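Local coordinates for protein glycoside Hydrolase (Bacteroides uniformis, PDB 5T99) that probably hydrolyses galactosidic linkages of agarose-derived oligosaccharides as a family 2 glycoside hydrolase, binding the iminosugar d-galacto-isofagomine in its active-site pocket, at residues L153-L158 with P164-Y169; G319-A324 with M789-S794; K394-L399 with A435-E440; G709-I714 with A748-E753. One frame throughout, in Å; residues are numbered along the deposited sequence.

Contacts 1 and 2 touch, with centres 20 Å apart: Tyr169 CD1 of contact 1 lies 3.4 Å from Ala323 O of contact 2, and Asp62 accepts hydrogen bonds from both Ala166 N and Ala323 N. Arg161, which lines the d-galacto-isofagomine pocket, belongs to the loop between the two segments of contact 1. Contact 3, centred about 24 Å from contact 1, joins barrel helices on either side in sequence of strand 409-416, which ends at the pocket residue Asn416 and is followed by Glu417. Contact 2 ties the barrel to the C-terminal sandwich, where contact 4 lies 22 Å away between centres. Contacts 3 and 4 are about 53 Å apart, centre to centre.

Contact 1 of 4, residues L153-L158 with P164-Y169; sequences LTPRDL and PGAGIY
Leu153, the last residue of strand 146-153, reaches onto Gly167 and Ile168 in the family 2 sugar-binding domain, a β-rich unit, where Ile168 is the centre of an inverse gamma turn. Leu153 CB is directed at the turn but is still 5.4 Å from Gly167 CA. Its CG stands beside the backbone N and opposite the carbonyl carbon (chi1 -58°), and of the two methyls it carries, CD2 stays back while CD1 does the touching. Leu153 CD1 rests on the glycine backbone, 3.4 Å from Gly167 CA and equally 3.4 Å from Gly167 C. Leu153 CD1 also comes within 3.7 Å of Ile168 N and 4.2 Å of Ile168 CG1, so a single carbon bridges the bend from glycine to isoleucine. With phi at 126°, Gly167 adopts a backbone shape suited to a residue without a side chain.

A second, looser apolar meeting follows along the chain, where Pro155 CG lies 4.4 Å from Ala166 CB. Two backbone N-H groups of 164-169 bond outside the contact: Ala166 N to Asp62 OD1, and Ile168 N weakly to Tyr88 OH. Buried on both sides, the two runs flank the loop that carries Arg161 into the ligand pocket. Past the turn, the Tyr169 ring presents its edge to Gly167 O in the plane of the ring, and its OH bonds to Gly129 O.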
loop_
_atom_site.group_PDB
_atom_site.type_symbol
_atom_site.label_atom_id
_atom_site.label_comp_id
_atom_site.label_asym_id
_atom_site.label_seq_id
_atom_site.Cartn_x
_atom_site.Cartn_y
_atom_site.Cartn_z
ATOM N N LEU A 153 -18.456 0.750 15.921
ATOM C CA LEU A 153 -17.166 1.399 15.861
ATOM C C LEU A 153 -17.277 2.782 16.500
ATOM O O LEU A 153 -18.187 3.537 16.166
ATOM C CB LEU A 153 -16.734 1.520 14.400
ATOM C CG LEU A 153 -16.640 0.191 13.643
ATOM C CD1 LEU A 153 -16.359 0.448 12.174
ATOM C CD2 LEU A 153 -15.575 -0.713 14.233
ATOM N N THR A 154 -16.362 3.120 17.408
ATOM C CA THR A 154 -16.353 4.452 18.029
ATOM C C THR A 154 -15.011 5.145 17.821
ATOM O O THR A 154 -14.307 5.439 18.794
ATOM C CB THR A 154 -16.749 4.411 19.532
ATOM O OG1 THR A 154 -15.942 3.466 20.240
ATOM C CG2 THR A 154 -18.216 4.022 19.691
ATOM N N PRO A 155 -14.648 5.421 16.549
ATOM C CA PRO A 155 -13.391 6.125 16.304
ATOM C C PRO A 155 -13.387 7.514 16.939
ATOM O O PRO A 155 -14.390 8.233 16.858
ATOM C CB PRO A 155 -13.327 6.232 14.775
ATOM C CG PRO A 155 -14.743 6.103 14.326
ATOM C CD PRO A 155 -15.351 5.131 15.288
ATOM N N ARG A 156 -12.263 7.866 17.559
ATOM C CA ARG A 156 -12.115 9.118 18.290
ATOM C C ARG A 156 -11.395 10.154 17.454
ATOM O O ARG A 156 -10.603 9.815 16.576
ATOM C CB ARG A 156 -11.312 8.882 19.564
ATOM C CG ARG A 156 -11.933 7.876 20.514
ATOM C CD ARG A 156 -11.157 7.840 21.817
ATOM N NE ARG A 156 -11.564 6.734 22.683
ATOM C CZ ARG A 156 -11.020 6.457 23.868
ATOM N NH1 ARG A 156 -10.034 7.215 24.354
ATOM N NH2 ARG A 156 -11.466 5.418 24.578
ATOM N N ASP A 157 -11.657 11.427 17.741
ATOM C CA ASP A 157 -10.901 12.500 17.114
ATOM C C ASP A 157 -9.508 12.475 17.731
ATOM O O ASP A 157 -9.327 11.997 18.848
ATOM C CB ASP A 157 -11.580 13.881 17.284
ATOM C CG ASP A 157 -11.138 14.911 16.201
ATOM O OD1 ASP A 157 -10.162 14.671 15.438
ATOM O OD2 ASP A 157 -11.781 15.982 16.109
ATOM N N LEU A 158 -8.531 12.956 16.971
ATOM C CA LEU A 158 -7.146 13.068 17.420
ATOM C C LEU A 158 -6.509 11.698 17.703
ATOM O O LEU A 158 -5.703 11.552 18.621
ATOM C CB LEU A 158 -7.060 14.007 18.631
ATOM C CG LEU A 158 -7.786 15.347 18.438
ATOM C CD1 LEU A 158 -7.941 16.101 19.754
ATOM C CD2 LEU A 158 -7.053 16.181 17.393
ATOM N N PRO A 164 -7.296 7.965 8.412
ATOM C CA PRO A 164 -7.449 6.541 8.718
ATOM C C PRO A 164 -8.597 5.842 8.002
ATOM O O PRO A 164 -8.589 4.604 7.901
ATOM C CB PRO A 164 -7.733 6.547 10.215
ATOM C CG PRO A 164 -8.481 7.818 10.435
ATOM C CD PRO A 164 -8.016 8.802 9.387
ATOM N N GLY A 165 -9.579 6.612 7.535
ATOM C CA GLY A 165 -10.885 6.057 7.169
ATOM C C GLY A 165 -11.708 5.766 8.418
ATOM O O GLY A 165 -11.235 5.957 9.541
ATOM N N ALA A 166 -12.943 5.320 8.223
ATOM C CA ALA A 166 -13.810 4.910 9.333
ATOM C C ALA A 166 -14.802 3.890 8.825
ATOM O O ALA A 166 -15.428 4.098 7.784
ATOM C CB ALA A 166 -14.545 6.107 9.917
ATOM N N GLY A 167 -14.945 2.786 9.545
ATOM C CA GLY A 167 -15.826 1.695 9.106
ATOM C C GLY A 167 -15.145 0.345 9.043
ATOM O O GLY A 167 -13.961 0.223 9.337
ATOM N N ILE A 168 -15.903 -0.666 8.634
ATOM C CA ILE A 168 -15.371 -1.999 8.398
ATOM C C ILE A 168 -14.775 -1.934 6.999
ATOM O O ILE A 168 -15.396 -2.345 6.018
ATOM C CB ILE A 168 -16.444 -3.103 8.545
ATOM C CG1 ILE A 168 -17.144 -2.979 9.915
ATOM C CG2 ILE A 168 -15.796 -4.473 8.386
ATOM C CD1 ILE A 168 -18.286 -3.952 10.141
ATOM N N TYR A 169 -13.566 -1.372 6.950
ATOM C CA TYR A 169 -12.862 -0.993 5.722
ATOM C C TYR A 169 -12.059 -2.129 5.065
ATOM O O TYR A 169 -11.478 -1.940 3.977
ATOM C CB TYR A 169 -11.936 0.206 6.003
ATOM C CG TYR A 169 -10.646 -0.123 6.753
ATOM C CD1 TYR A 169 -9.405 -0.069 6.114
ATOM C CD2 TYR A 169 -10.665 -0.482 8.106
ATOM C CE1 TYR A 169 -8.229 -0.380 6.797
ATOM C CE2 TYR A 169 -9.509 -0.787 8.790
ATOM C CZ TYR A 169 -8.293 -0.746 8.139
ATOM O OH TYR A 169 -7.148 -1.061 8.838
#

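Contact 2 of 4, residues G319-A324 with M789-S794; sequences GPMGAA and MLIVQS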
loop_
_atom_site.group_PDB
_atom_site.type_symbol
_atom_site.label_atom_id
_atom_site.label_comp_id
_atom_site.label_asym_id
_atom_site.label_seq_id
_atom_site.Cartn_x
_atom_site.Cartn_y
_atom_site.Cartn_z
ATOM N N GLY A 319 -6.971 7.407 -2.188
ATOM C CA GLY A 319 -7.490 8.690 -2.648
ATOM C C GLY A 319 -8.999 8.678 -2.837
ATOM O O GLY A 319 -9.710 8.365 -1.890
ATOM N N PRO A 320 -9.499 8.963 -4.069
ATOM C CA PRO A 320 -10.948 8.929 -4.330
ATOM C C PRO A 320 -11.666 7.654 -3.924
ATOM O O PRO A 320 -12.864 7.699 -3.642
ATOM C CB PRO A 320 -11.045 9.104 -5.852
ATOM C CG PRO A 320 -9.790 9.799 -6.247
ATOM C CD PRO A 320 -8.738 9.315 -5.289
ATOM N N MET A 321 -10.954 6.529 -3.919
ATOM C CA MET A 321 -11.520 5.251 -3.469
ATOM C C MET A 321 -11.564 5.095 -1.951
ATOM O O MET A 321 -12.119 4.111 -1.462
ATOM C CB MET A 321 -10.744 4.077 -4.077
ATOM C CG MET A 321 -10.790 4.000 -5.599
ATOM S SD MET A 321 -12.446 3.744 -6.289
ATOM C CE MET A 321 -12.965 2.224 -5.480
ATOM N N GLY A 322 -11.010 6.046 -1.201
ATOM C CA GLY A 322 -11.004 5.941 0.250
ATOM C C GLY A 322 -10.183 4.756 0.756
ATOM O O GLY A 322 -9.278 4.273 0.064
ATOM N N ALA A 323 -10.529 4.278 1.949
ATOM C CA ALA A 323 -9.783 3.212 2.636
ATOM C C ALA A 323 -10.347 1.801 2.454
ATOM O O ALA A 323 -9.667 0.838 2.798
ATOM C CB ALA A 323 -9.670 3.523 4.121
ATOM N N ALA A 324 -11.565 1.651 1.933
ATOM C CA ALA A 324 -12.101 0.307 1.682
ATOM C C ALA A 324 -11.153 -0.479 0.758
ATOM O O ALA A 324 -10.705 0.053 -0.258
ATOM C CB ALA A 324 -13.496 0.373 1.079
ATOM N N MET A 789 -9.592 12.595 -13.349
ATOM C CA MET A 789 -9.590 11.136 -13.397
ATOM C C MET A 789 -10.953 10.616 -13.016
ATOM O O MET A 789 -11.435 10.903 -11.923
ATOM C CB MET A 789 -8.530 10.592 -12.431
ATOM C CG MET A 789 -8.426 9.068 -12.352
ATOM S SD MET A 789 -7.728 8.310 -13.826
ATOM C CE MET A 789 -6.058 8.976 -13.778
ATOM N N LEU A 790 -11.547 9.844 -13.923
ATOM C CA LEU A 790 -12.837 9.213 -13.704
ATOM C C LEU A 790 -12.594 7.753 -13.357
ATOM O O LEU A 790 -11.783 7.091 -13.999
ATOM C CB LEU A 790 -13.690 9.304 -14.983
ATOM C CG LEU A 790 -15.019 8.542 -14.958
ATOM C CD1 LEU A 790 -15.956 9.164 -13.940
ATOM C CD2 LEU A 790 -15.668 8.511 -16.330
ATOM N N ILE A 791 -13.324 7.240 -12.370
ATOM C CA ILE A 791 -13.196 5.842 -11.974
ATOM C C ILE A 791 -14.546 5.156 -12.134
ATOM O O ILE A 791 -15.515 5.543 -11.504
ATOM C CB ILE A 791 -12.659 5.696 -10.522
ATOM C CG1 ILE A 791 -11.336 6.462 -10.363
ATOM C CG2 ILE A 791 -12.433 4.225 -10.181
ATOM C CD1 ILE A 791 -10.867 6.630 -8.931
ATOM N N VAL A 792 -14.607 4.136 -12.978
ATOM C CA VAL A 792 -15.827 3.337 -13.106
ATOM C C VAL A 792 -15.591 1.931 -12.573
ATOM O O VAL A 792 -14.458 1.526 -12.391
ATOM C CB VAL A 792 -16.399 3.327 -14.550
ATOM C CG1 VAL A 792 -16.700 4.751 -14.998
ATOM C CG2 VAL A 792 -15.478 2.616 -15.546
ATOM N N GLN A 793 -16.686 1.222 -12.306
ATOM C CA GLN A 793 -16.674 -0.082 -11.665
ATOM C C GLN A 793 -17.710 -0.996 -12.294
ATOM O O GLN A 793 -18.809 -0.558 -12.602
ATOM C CB GLN A 793 -16.991 0.074 -10.186
ATOM C CG GLN A 793 -16.807 -1.196 -9.368
ATOM C CD GLN A 793 -16.816 -0.924 -7.878
ATOM O OE1 GLN A 793 -15.822 -1.150 -7.181
ATOM N NE2 GLN A 793 -17.938 -0.443 -7.381
ATOM N N SER A 794 -17.372 -2.273 -12.454
ATOM C CA SER A 794 -18.334 -3.251 -12.963
ATOM C C SER A 794 -19.488 -3.482 -11.974
ATOM O O SER A 794 -19.397 -3.126 -10.797
ATOM C CB SER A 794 -17.638 -4.584 -13.285
ATOM O OG SER A 794 -17.044 -5.146 -12.125
#
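Ile791 meets Pro320 and Met321 where the TIM barrel domain leans on the C-terminal β-sandwich: a short 3-10 turn between strand 305-313 and helix 327-339 presses on the face of strand 787-793. The contact is entirely apolar across the two runs, and its three partners are all buried.

Van der Waals contacts are shared between the two branches of Ile791. The CG2 methyl, anti to the backbone N, touches the sulfur, with Met321 SD at 3.9 Å. The longer branch puts Ile791 CD1 into the angle between the two turn residues, 4.0 Å from Pro320 CB and 4.2 Å from Met321 SD. Met321 does not point straight at the strand from its backbone; bends at chi2 (-63°) and chi3 (-57°) curl the chain so that the sulfur, rather than the CB end, makes the approach. Its side chain also packs on Tyr732 and Arg763, which belong to the strands flanking 787-793, so the methionine spans three strands of one sheet. Pro320 is covered in turn by Phe776.

Backbone hydrogen bonds hold each side separately: strand 787-793 pairs with its sheet neighbours through Ile733 and Ser731 on one side and Arg763 and Ala764 on the other, while its Leu790 and Val792 turn to strand 800-807 in the second sheet. The turn that presents Pro320 and Met321 is closed by Gly322 N donating to Gly319 O at 2.7 Å.

Contact 3 of 4, residues K394-L399 with A435-E440; sequences KDLTSL and ADICRE. With EDO (1,2-ethanediol), chain L.
Neighbouring helices of the TIM barrel, 388-403 and 427-441, pack through Leu396 and Ile437, with strand 409-416 linking them in sequence. The two short segments run nearly the same way, 34° apart, and their axes come within 10.2 Å.

Leu396 does most of the reaching. Its CG leaves anti to the backbone N (chi1 179°), which sends CD2 across the gap to the Ile437 CG2 methyl at 3.8 Å. The same CD2 lies 4.2 Å from Cys438 SG, so one methyl fills the notch between two consecutive residues of the facing helix. The cysteine goes on to touch Trp412 and Ile414 of the barrel strand, marking this as the inner side of the interface. Toward the outer side, Ile437 CG2 also meets Thr397 OG1 at 4.0 Å, the two side chains lying roughly at right angles.

Polar links form at the surface. Thr397 OG1 bonds to the backbone O of Lys393, one turn earlier, and accepts from a water at 2.7 Å; this water also donates to Glu440 OE2 at a longer 3.2 Å. On the far side of its helix Arg439 NH1 forms a salt bridge with Asp436 OD1 (2.9 Å), arriving from above the carboxylate plane. A 1,2-ethanediol, probably from the crystallisation liquor, donates to Glu440 O.

The chemistry is therefore graded: apolar methyls and sulfur join the helices on the barrel side, while a water links Thr397 to Glu440 at the outer side, a link likely to be weaker than a direct bond.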
loop_
_atom_site.group_PDB
_atom_site.type_symbol
_atom_site.label_atom_id
_atom_site.label_comp_id
_atom_site.label_asym_id
_atom_site.label_seq_id
_atom_site.Cartn_x
_atom_site.Cartn_y
_atom_site.Cartn_z
ATOM N N LYS A 394 -0.201 -8.325 21.918
ATOM C CA LYS A 394 -1.244 -8.982 21.134
ATOM C C LYS A 394 -1.265 -8.501 19.673
ATOM O O LYS A 394 -1.405 -9.320 18.755
ATOM C CB LYS A 394 -2.636 -8.796 21.754
ATOM C CG LYS A 394 -2.890 -9.579 23.033
ATOM C CD LYS A 394 -4.363 -9.993 23.160
ATOM C CE LYS A 394 -4.646 -11.278 22.364
ATOM N NZ LYS A 394 -6.093 -11.491 22.048
ATOM N N ASP A 395 -1.126 -7.191 19.469
ATOM C CA ASP A 395 -1.153 -6.636 18.115
ATOM C C ASP A 395 0.092 -6.970 17.291
ATOM O O ASP A 395 -0.026 -7.292 16.108
ATOM C CB ASP A 395 -1.422 -5.121 18.123
ATOM C CG ASP A 395 -2.885 -4.792 18.369
ATOM O OD1 ASP A 395 -3.751 -5.531 17.832
ATOM O OD2 ASP A 395 -3.167 -3.803 19.103
ATOM N N LEU A 396 1.267 -6.897 17.900
ATOM C CA LEU A 396 2.479 -7.235 17.174
ATOM C C LEU A 396 2.519 -8.740 16.885
ATOM O O LEU A 396 2.926 -9.158 15.790
ATOM C CB LEU A 396 3.723 -6.801 17.932
ATOM C CG LEU A 396 5.055 -7.129 17.259
ATOM C CD1 LEU A 396 5.158 -6.474 15.893
ATOM C CD2 LEU A 396 6.189 -6.675 18.145
ATOM N N THR A 397 2.100 -9.542 17.863
ATOM C CA THR A 397 1.955 -10.967 17.655
ATOM C C THR A 397 0.977 -11.240 16.509
ATOM O O THR A 397 1.285 -12.020 15.612
ATOM C CB THR A 397 1.532 -11.703 18.941
ATOM O OG1 THR A 397 2.585 -11.596 19.907
ATOM C CG2 THR A 397 1.233 -13.209 18.671
ATOM N N SER A 398 -0.169 -10.567 16.523
ATOM C CA SER A 398 -1.180 -10.735 15.462
ATOM C C SER A 398 -0.650 -10.368 14.072
ATOM O O SER A 398 -0.946 -11.058 13.098
ATOM C CB SER A 398 -2.435 -9.913 15.768
ATOM O OG SER A 398 -3.387 -10.088 14.741
ATOM N N LEU A 399 0.137 -9.299 13.989
ATOM C CA LEU A 399 0.763 -8.893 12.737
ATOM C C LEU A 399 1.716 -9.975 12.188
ATOM O O LEU A 399 1.663 -10.337 11.016
ATOM C CB LEU A 399 1.532 -7.583 12.940
ATOM C CG LEU A 399 2.442 -7.122 11.797
ATOM C CD1 LEU A 399 1.595 -6.817 10.566
ATOM C CD2 LEU A 399 3.290 -5.929 12.218
ATOM N N ALA A 435 11.324 -5.793 19.885
ATOM C CA ALA A 435 12.277 -6.565 19.107
ATOM C C ALA A 435 12.355 -8.023 19.561
ATOM O O ALA A 435 12.538 -8.902 18.724
ATOM C CB ALA A 435 13.649 -5.924 19.151
ATOM N N ASP A 436 12.236 -8.282 20.871
ATOM C CA ASP A 436 12.281 -9.665 21.379
ATOM C C ASP A 436 11.106 -10.496 20.880
ATOM O O ASP A 436 11.292 -11.646 20.514
ATOM C CB ASP A 436 12.345 -9.719 22.908
ATOM C CG ASP A 436 13.669 -9.225 23.469
ATOM O OD1 ASP A 436 14.660 -9.104 22.707
ATOM O OD2 ASP A 436 13.709 -8.939 24.694
ATOM N N ILE A 437 9.915 -9.893 20.845
ATOM C CA ILE A 437 8.715 -10.518 20.264
ATOM C C ILE A 437 8.903 -10.850 18.781
ATOM O O ILE A 437 8.499 -11.927 18.350
ATOM C CB ILE A 437 7.472 -9.634 20.462
ATOM C CG1 ILE A 437 7.084 -9.600 21.941
ATOM C CG2 ILE A 437 6.287 -10.128 19.640
ATOM C CD1 ILE A 437 6.340 -8.331 22.311
ATOM N N CYS A 438 9.516 -9.947 18.015
ATOM C CA CYS A 438 9.875 -10.246 16.618
ATOM C C CYS A 438 10.769 -11.488 16.516
ATOM O O CYS A 438 10.509 -12.383 15.702
ATOM C CB CYS A 438 10.560 -9.061 15.934
ATOM S SG CYS A 438 9.513 -7.608 15.725
ATOM N N ARG A 439 11.800 -11.532 17.360
ATOM C CA ARG A 439 12.763 -12.627 17.371
ATOM C C ARG A 439 12.152 -13.946 17.833
ATOM O O ARG A 439 12.508 -14.994 17.318
ATOM C CB ARG A 439 13.991 -12.286 18.235
ATOM C CG ARG A 439 15.183 -13.191 17.932
ATOM C CD ARG A 439 16.447 -12.874 18.729
ATOM N NE ARG A 439 16.761 -11.441 18.791
ATOM C CZ ARG A 439 16.452 -10.620 19.799
ATOM N NH1 ARG A 439 15.803 -11.043 20.886
ATOM N NH2 ARG A 439 16.784 -9.345 19.717
ATOM N N GLU A 440 11.243 -13.880 18.806
ATOM C CA GLU A 440 10.567 -15.072 19.331
ATOM C C GLU A 440 9.645 -15.649 18.265
ATOM O O GLU A 440 9.670 -16.854 18.048
ATOM C CB GLU A 440 9.857 -14.768 20.681
ATOM C CG GLU A 440 8.497 -15.429 20.998
ATOM C CD GLU A 440 7.728 -14.692 22.136
ATOM O OE1 GLU A 440 8.372 -14.331 23.162
ATOM O OE2 GLU A 440 6.490 -14.445 22.007
HETATM C C1 EDO L . 11.254 -20.037 16.176
HETATM O O1 EDO L . 10.826 -19.242 17.284
HETATM C C2 EDO L . 10.124 -20.198 15.166
HETATM O O2 EDO L . 8.895 -20.477 15.835
HETATM O O HOH W 1 3.438 -13.564 21.487
#

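Contact 4 of 4, residues G709-I714 with A748-E753; sequences GKPAQI and ADNLVE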
loop_
_atom_site.group_PDB
_atom_site.type_symbol
_atom_site.label_atom_id
_atom_site.label_comp_id
_atom_site.label_asym_id
_atom_site.label_seq_id
_atom_site.Cartn_x
_atom_site.Cartn_y
_atom_site.Cartn_z
ATOM N N GLY A 709 -3.290 26.105 -27.208
ATOM C CA GLY A 709 -4.300 27.165 -27.325
ATOM C C GLY A 709 -5.420 27.029 -26.311
ATOM O O GLY A 709 -5.266 26.358 -25.283
ATOM N N LYS A 710 -6.547 27.672 -26.610
ATOM C CA LYS A 710 -7.723 27.669 -25.737
ATOM C C LYS A 710 -8.291 26.246 -25.624
ATOM O O LYS A 710 -8.201 25.471 -26.580
ATOM C CB LYS A 710 -8.804 28.622 -26.273
ATOM N N PRO A 711 -8.850 25.888 -24.453
ATOM C CA PRO A 711 -9.539 24.598 -24.331
ATOM C C PRO A 711 -10.656 24.425 -25.357
ATOM O O PRO A 711 -11.511 25.302 -25.478
ATOM C CB PRO A 711 -10.113 24.644 -22.906
ATOM C CG PRO A 711 -9.160 25.507 -22.156
ATOM C CD PRO A 711 -8.651 26.529 -23.137
ATOM N N ALA A 712 -10.627 23.314 -26.092
ATOM C CA ALA A 712 -11.639 23.001 -27.112
ATOM C C ALA A 712 -12.322 21.636 -26.956
ATOM O O ALA A 712 -13.489 21.501 -27.326
ATOM C CB ALA A 712 -11.013 23.103 -28.495
ATOM N N GLN A 713 -11.614 20.632 -26.427
ATOM C CA GLN A 713 -12.117 19.246 -26.412
ATOM C C GLN A 713 -11.650 18.402 -25.224
ATOM O O GLN A 713 -10.616 18.675 -24.599
ATOM C CB GLN A 713 -11.708 18.547 -27.710
ATOM C CG GLN A 713 -10.219 18.661 -28.028
ATOM C CD GLN A 713 -9.817 17.934 -29.300
ATOM O OE1 GLN A 713 -10.535 17.063 -29.786
ATOM N NE2 GLN A 713 -8.660 18.293 -29.846
ATOM N N ILE A 714 -12.424 17.359 -24.947
ATOM C CA ILE A 714 -12.115 16.388 -23.900
ATOM C C ILE A 714 -11.640 15.090 -24.563
ATOM O O ILE A 714 -12.267 14.627 -25.518
ATOM C CB ILE A 714 -13.352 16.082 -23.018
ATOM C CG1 ILE A 714 -14.036 17.382 -22.540
ATOM C CG2 ILE A 714 -12.953 15.194 -21.830
ATOM C CD1 ILE A 714 -15.405 17.173 -21.926
ATOM N N ALA A 748 -5.519 24.101 -17.407
ATOM C CA ALA A 748 -6.976 24.064 -17.493
ATOM C C ALA A 748 -7.631 23.538 -16.208
ATOM O O ALA A 748 -7.114 22.597 -15.583
ATOM C CB ALA A 748 -7.402 23.223 -18.685
ATOM N N ASP A 749 -8.753 24.155 -15.827
ATOM C CA ASP A 749 -9.529 23.753 -14.646
ATOM C C ASP A 749 -11.029 23.602 -14.949
ATOM O O ASP A 749 -11.880 23.814 -14.086
ATOM C CB ASP A 749 -9.273 24.714 -13.462
ATOM C CG ASP A 749 -9.829 26.139 -13.687
ATOM O OD1 ASP A 749 -10.374 26.444 -14.769
ATOM O OD2 ASP A 749 -9.710 26.961 -12.750
ATOM N N ASN A 750 -11.332 23.187 -16.173
ATOM C CA ASN A 750 -12.701 23.066 -16.626
ATOM C C ASN A 750 -13.443 21.995 -15.834
ATOM O O ASN A 750 -12.933 20.888 -15.640
ATOM C CB ASN A 750 -12.746 22.681 -18.104
ATOM C CG ASN A 750 -12.096 23.714 -19.000
ATOM O OD1 ASN A 750 -10.876 23.867 -19.007
ATOM N ND2 ASN A 750 -12.910 24.416 -19.776
ATOM N N LEU A 751 -14.650 22.336 -15.394
ATOM C CA LEU A 751 -15.566 21.379 -14.798
ATOM C C LEU A 751 -16.052 20.375 -15.837
ATOM O O LEU A 751 -16.672 20.758 -16.835
ATOM C CB LEU A 751 -16.777 22.101 -14.207
ATOM C CG LEU A 751 -17.821 21.225 -13.509
ATOM C CD1 LEU A 751 -17.208 20.492 -12.324
ATOM C CD2 LEU A 751 -18.988 22.089 -13.070
ATOM N N VAL A 752 -15.790 19.094 -15.585
ATOM C CA VAL A 752 -16.235 18.016 -16.460
ATOM C C VAL A 752 -17.321 17.210 -15.752
ATOM O O VAL A 752 -17.221 16.945 -14.565
ATOM C CB VAL A 752 -15.046 17.123 -16.861
ATOM C CG1 VAL A 752 -15.481 16.020 -17.824
ATOM C CG2 VAL A 752 -13.935 17.980 -17.467
ATOM N N GLU A 753 -18.368 16.848 -16.485
ATOM C CA GLU A 753 -19.481 16.061 -15.945
ATOM C C GLU A 753 -19.463 14.691 -16.594
ATOM O O GLU A 753 -19.058 14.553 -17.748
ATOM C CB GLU A 753 -20.826 16.758 -16.187
ATOM C CG GLU A 753 -20.825 18.231 -15.763
ATOM C CD GLU A 753 -22.102 18.714 -15.095
ATOM O OE1 GLU A 753 -22.222 19.944 -14.900
ATOM O OE2 GLU A 753 -22.969 17.895 -14.744
#
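Asn750 holds its CG beside the backbone N (chi1 -61°), a rotation that carries its amide over toward the ring of Pro711. Asn750 OD1 comes to 3.9 Å from Pro711 CG and 4.0 Å from Pro711 CB, a van der Waals approach of a carbonyl oxygen to ring carbons. Ile714 makes the second pair: chi1 of -49° and an extended chi2 of 168° drive its tip inward, so that CD1 meets Val752 CG1 at 4.3 Å.

Between the two anchoring residues, Ala712 and Gln713 both face Glu738 in a classic β-bulge, and Gln713 NE2 bonds to Asp739 O. The contact joins the starts of two strands from the facing sheets of the C-terminal β-sandwich, with a partly exposed edge at Pro711 and Asn750 and a buried pair at Ile714 and Val752. Strand 713-718, outermost in its sheet, pairs with 730-738, whose Ile737 is touched by Pro711, Ala748 and Asn750. Strand 751-758 belongs to the opposing sheet, where Val752 rests on Ala806 of the adjacent strand 800-807.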